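Long-range contact in spermidine synthase (Corynebacterium glutamicum ATCC 13032, PDB 3GJY), which probably makes spermidine by transferring an aminopropyl group from decarboxylated S-adenosylmethionine to putrescine, as spermidine synthases do: residues L206-E218 and V279-D291. Numbering follows the deposited sequence.
Sequences LRGAKSELAGMME and VRKFASGAQARHD
The ring of F282, at the end of helix 276-282, meets K210 and L213 of helix 207-219 and L206, its N-cap residue. K210 lays CE over one face, 4.0 Å from the ring centroid in a CH-pi contact, while L206 CD1 and L213 CD1 meet the ring edge near its plane. F282 reaches them because its CG stands anti to the backbone N (chi1 173°), and W278 stacks on the same ring. Deeper in, L213 splits its branches, CD2 resting 3.8 Å from V279 CG1, and both residues also touch V225 of strand 222-227. Packing is tightest where selenomethionine M217, bent at chi3 (-96°), brings CE to 3.5 Å from A283 CB.

After the type II turn A283-A286 the chain runs as an extended strip over the helix, with small residues allowing a close approach: A286 CB sits 3.5 Å from K210 O, and A288 CB lies 3.6 Å from G215 CA. The one direct hydrogen bond is S211 OG to Q287 O (3.0 Å), the donor tilted 20° from the carbonyl plane; S211 is modelled in two conformers and the bond belongs to the one described here, so it may form only part of the time.

The rims are looser and wet. Along the extended chain one water joins S211 O to R289 N and another lies between E218 OE2 and H290 NE2; at the other edge, beside the tight M217-A283 contact, two link R280 to M217 O. R280 also forms a salt bridge with E276, and R289 and H290 hydrogen-bond to T178 and E181. The arrangement places a C-terminal extension across the outer face of a helix that packs on the central sheet of a Rossmann-like, AdoMet-dependent methyltransferase fold, the fold of spermidine synthases.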
loop_
_atom_site.group_PDB
_atom_site.type_symbol
_atom_site.label_atom_id
_atom_site.label_comp_id
_atom_site.label_asym_id
_atom_site.label_seq_id
_atom_site.Cartn_x
_atom_site.Cartn_y
_atom_site.Cartn_z
ATOM N N LEU A 206 3.795 -0.823 18.713
ATOM C CA LEU A 206 4.142 -0.035 17.530
ATOM C C LEU A 206 5.636 -0.018 17.188
ATOM O O LEU A 206 6.089 0.866 16.458
ATOM C CB LEU A 206 3.567 1.387 17.632
ATOM C CG LEU A 206 2.046 1.426 17.787
ATOM C CD1 LEU A 206 1.507 2.838 17.894
ATOM C CD2 LEU A 206 1.386 0.711 16.613
ATOM N N ARG A 207 6.399 -1.004 17.693
ATOM C CA ARG A 207 7.845 -1.015 17.461
ATOM C C ARG A 207 8.155 -1.241 15.995
ATOM O O ARG A 207 9.137 -0.692 15.493
ATOM C CB ARG A 207 8.572 -2.080 18.297
ATOM C CG ARG A 207 8.560 -1.789 19.801
ATOM C CD ARG A 207 9.444 -2.812 20.524
ATOM N NE ARG A 207 8.709 -3.952 21.075
ATOM C CZ ARG A 207 8.284 -5.018 20.393
ATOM N NH1 ARG A 207 7.647 -5.990 21.036
ATOM N NH2 ARG A 207 8.480 -5.128 19.085
ATOM N N GLY A 208 7.335 -2.043 15.333
ATOM C CA GLY A 208 7.492 -2.284 13.886
ATOM C C GLY A 208 7.302 -1.017 13.056
ATOM O O GLY A 208 8.175 -0.618 12.275
ATOM N N ALA A 209 6.160 -0.375 13.239
ATOM C CA ALA A 209 5.902 0.907 12.549
ATOM C C ALA A 209 7.000 1.950 12.825
ATOM O O ALA A 209 7.466 2.657 11.913
ATOM C CB ALA A 209 4.561 1.444 12.949
ATOM N N LYS A 210 7.401 2.079 14.093
ATOM C CA LYS A 210 8.374 3.087 14.454
ATOM C C LYS A 210 9.743 2.772 13.820
ATOM O O LYS A 210 10.415 3.684 13.350
ATOM C CB LYS A 210 8.479 3.214 15.975
ATOM C CG LYS A 210 7.219 3.814 16.605
ATOM C CD LYS A 210 7.292 3.737 18.125
ATOM C CE LYS A 210 6.034 4.273 18.750
ATOM N NZ LYS A 210 6.149 4.148 20.243
ATOM N N SER A 211 10.147 1.503 13.797
ATOM C CA SER A 211 11.403 1.143 13.151
ATOM C C SER A 211 11.341 1.367 11.627
ATOM O O SER A 211 12.330 1.771 11.011
ATOM C CB SER A 211 11.777 -0.299 13.476
ATOM O OG SER A 211 12.307 -0.365 14.800
ATOM N N GLU A 212 10.172 1.124 11.025
ATOM C CA GLU A 212 10.048 1.391 9.571
ATOM C C GLU A 212 10.236 2.874 9.346
ATOM O O GLU A 212 10.971 3.279 8.428
ATOM C CB GLU A 212 8.684 0.952 9.019
ATOM C CG GLU A 212 8.500 -0.542 9.009
ATOM C CD GLU A 212 7.634 -0.991 7.888
ATOM O OE1 GLU A 212 7.957 -0.557 6.773
ATOM O OE2 GLU A 212 6.738 -1.831 8.104
ATOM N N LEU A 213 9.527 3.683 10.134
ATOM C CA LEU A 213 9.688 5.130 10.024
ATOM C C LEU A 213 11.136 5.610 10.227
ATOM O O LEU A 213 11.610 6.501 9.495
ATOM C CB LEU A 213 8.746 5.899 10.980
ATOM C CG LEU A 213 7.279 5.768 10.539
ATOM C CD1 LEU A 213 6.360 6.065 11.749
ATOM C CD2 LEU A 213 6.986 6.724 9.397
ATOM N N ALA A 214 11.820 5.069 11.244
ATOM C CA ALA A 214 13.228 5.408 11.454
ATOM C C ALA A 214 14.078 5.156 10.191
ATOM O O ALA A 214 14.884 5.996 9.785
ATOM C CB ALA A 214 13.805 4.648 12.685
ATOM N N GLY A 215 13.829 4.040 9.499
ATOM C CA GLY A 215 14.590 3.742 8.293
ATOM C C GLY A 215 14.205 4.681 7.160
ATOM O O GLY A 215 15.062 5.165 6.438
HETATM N N MSE A 216 12.906 4.936 7.034
HETATM C CA MSE A 216 12.417 5.875 6.009
HETATM C C MSE A 216 13.040 7.269 6.193
HETATM O O MSE A 216 13.365 7.947 5.205
HETATM C CB MSE A 216 10.890 5.966 6.031
HETATM C CG MSE A 216 10.266 4.627 5.563
HETATM SE SE MSE A 216 8.385 4.538 6.047
HETATM C CE MSE A 216 7.806 5.940 4.844
HETATM N N MSE A 217 13.221 7.689 7.452
HETATM C CA MSE A 217 13.774 9.025 7.714
HETATM C C MSE A 217 15.254 9.176 7.340
HETATM O O MSE A 217 15.726 10.302 7.172
HETATM C CB MSE A 217 13.515 9.448 9.164
HETATM C CG MSE A 217 12.066 9.799 9.409
HETATM SE SE MSE A 217 11.764 10.344 11.240
HETATM C CE MSE A 217 11.203 8.735 11.889
ATOM N N GLU A 218 15.973 8.060 7.215
ATOM C CA GLU A 218 17.357 8.118 6.720
ATOM C C GLU A 218 17.426 8.308 5.209
ATOM O O GLU A 218 18.474 8.640 4.649
ATOM C CB GLU A 218 18.085 6.800 7.028
ATOM C CG GLU A 218 18.404 6.512 8.418
ATOM C CD GLU A 218 19.404 5.353 8.509
ATOM O OE1 GLU A 218 20.202 5.112 7.560
ATOM O OE2 GLU A 218 19.360 4.685 9.532
ATOM N N VAL A 279 5.232 12.846 13.339
ATOM C CA VAL A 279 5.913 11.577 13.069
ATOM C C VAL A 279 7.324 11.534 13.660
ATOM O O VAL A 279 7.744 10.497 14.188
ATOM C CB VAL A 279 5.923 11.295 11.552
ATOM C CG1 VAL A 279 6.790 10.079 11.227
ATOM C CG2 VAL A 279 4.493 11.116 11.040
ATOM N N ARG A 280 8.049 12.644 13.574
ATOM C CA ARG A 280 9.402 12.655 14.127
ATOM C C ARG A 280 9.424 12.472 15.632
ATOM O O ARG A 280 10.321 11.823 16.153
ATOM C CB ARG A 280 10.178 13.913 13.720
ATOM C CG ARG A 280 10.470 13.967 12.223
ATOM C CD ARG A 280 11.449 15.096 11.839
ATOM N NE ARG A 280 11.684 15.094 10.390
ATOM C CZ ARG A 280 12.571 14.318 9.759
ATOM N NH1 ARG A 280 13.360 13.482 10.442
ATOM N NH2 ARG A 280 12.679 14.400 8.429
ATOM N N LYS A 281 8.397 12.957 16.316
ATOM C CA LYS A 281 8.271 12.677 17.765
ATOM C C LYS A 281 7.846 11.247 18.039
ATOM O O LYS A 281 8.439 10.560 18.889
ATOM C CB LYS A 281 7.283 13.639 18.389
ATOM C CG LYS A 281 7.802 15.065 18.461
ATOM C CD LYS A 281 6.770 15.895 19.149
ATOM C CE LYS A 281 6.073 16.799 18.179
ATOM N NZ LYS A 281 6.932 17.991 17.969
ATOM N N PHE A 282 6.861 10.757 17.272
ATOM C CA PHE A 282 6.322 9.402 17.430
ATOM C C PHE A 282 7.417 8.330 17.295
ATOM O O PHE A 282 7.453 7.363 18.063
ATOM C CB PHE A 282 5.246 9.201 16.342
ATOM C CG PHE A 282 4.694 7.800 16.241
ATOM C CD1 PHE A 282 3.830 7.271 17.216
ATOM C CD2 PHE A 282 4.969 7.011 15.106
ATOM C CE1 PHE A 282 3.281 5.985 17.068
ATOM C CE2 PHE A 282 4.417 5.737 14.963
ATOM C CZ PHE A 282 3.583 5.209 15.940
ATOM N N ALA A 283 8.293 8.500 16.308
ATOM C CA ALA A 283 9.315 7.511 16.005
ATOM C C ALA A 283 10.680 7.843 16.604
ATOM O O ALA A 283 11.662 7.131 16.343
ATOM C CB ALA A 283 9.425 7.354 14.511
ATOM N N SER A 284 10.756 8.919 17.382
ATOM C CA SER A 284 12.009 9.307 18.031
ATOM C C SER A 284 12.541 8.149 18.869
ATOM O O SER A 284 11.778 7.431 19.544
ATOM C CB SER A 284 11.792 10.532 18.910
ATOM O OG SER A 284 13.027 11.036 19.397
ATOM N N GLY A 285 13.843 7.943 18.798
ATOM C CA GLY A 285 14.456 6.870 19.575
ATOM C C GLY A 285 14.404 5.482 18.940
ATOM O O GLY A 285 15.142 4.583 19.350
ATOM N N ALA A 286 13.555 5.289 17.923
ATOM C CA ALA A 286 13.461 3.994 17.270
ATOM C C ALA A 286 14.688 3.760 16.397
ATOM O O ALA A 286 15.242 4.715 15.816
ATOM C CB ALA A 286 12.182 3.893 16.407
ATOM N N GLN A 287 15.107 2.504 16.318
ATOM C CA GLN A 287 16.275 2.156 15.522
ATOM C C GLN A 287 15.843 1.647 14.157
ATOM O O GLN A 287 14.970 0.771 14.059
ATOM C CB GLN A 287 17.074 1.078 16.241
ATOM C CG GLN A 287 17.554 1.510 17.647
ATOM C CD GLN A 287 18.301 2.832 17.650
ATOM O OE1 GLN A 287 19.414 2.923 17.127
ATOM N NE2 GLN A 287 17.702 3.865 18.252
ATOM N N ALA A 288 16.472 2.194 13.122
ATOM C CA ALA A 288 16.255 1.698 11.768
ATOM C C ALA A 288 16.726 0.265 11.656
ATOM O O ALA A 288 17.662 -0.165 12.351
ATOM C CB ALA A 288 16.990 2.564 10.755
ATOM N N ARG A 289 16.077 -0.453 10.754
ATOM C CA ARG A 289 16.476 -1.840 10.440
ATOM C C ARG A 289 17.331 -1.902 9.187
ATOM O O ARG A 289 17.170 -1.087 8.266
ATOM C CB ARG A 289 15.268 -2.728 10.213
ATOM C CG ARG A 289 14.318 -2.773 11.407
ATOM C CD ARG A 289 13.118 -3.591 11.056
ATOM N NE ARG A 289 12.224 -3.788 12.190
ATOM C CZ ARG A 289 11.038 -4.370 12.092
ATOM N NH1 ARG A 289 10.587 -4.799 10.910
ATOM N NH2 ARG A 289 10.291 -4.522 13.190
ATOM N N HIS A 290 18.223 -2.886 9.163
ATOM C CA HIS A 290 19.080 -3.161 8.015
ATOM C C HIS A 290 18.936 -4.609 7.595
ATOM O O HIS A 290 18.583 -5.475 8.407
ATOM C CB HIS A 290 20.539 -2.822 8.334
ATOM C CG HIS A 290 20.781 -1.356 8.367
ATOM N ND1 HIS A 290 21.194 -0.653 7.260
ATOM C CD2 HIS A 290 20.590 -0.441 9.351
ATOM C CE1 HIS A 290 21.311 0.625 7.576
ATOM N NE2 HIS A 290 20.931 0.782 8.830
ATOM N N ASP A 291 19.197 -4.870 6.316
ATOM C CA ASP A 291 19.224 -6.243 5.817
ATOM C C ASP A 291 20.164 -7.072 6.683
ATOM O O ASP A 291 21.225 -6.596 7.091
ATOM C CB ASP A 291 19.762 -6.290 4.387
ATOM C CG ASP A 291 18.783 -5.723 3.358
ATOM O OD1 ASP A 291 17.591 -5.511 3.664
ATOM O OD2 ASP A 291 19.243 -5.537 2.235
HETATM O O HOH W 1 13.993 0.638 9.097
HETATM O O HOH W 2 13.737 0.552 17.671
HETATM O O HOH W 3 13.295 -3.604 14.690
HETATM O O HOH W 4 14.397 12.616 6.953
HETATM O O HOH W 5 15.964 12.322 9.672
HETATM O O HOH W 6 21.052 3.033 10.363
#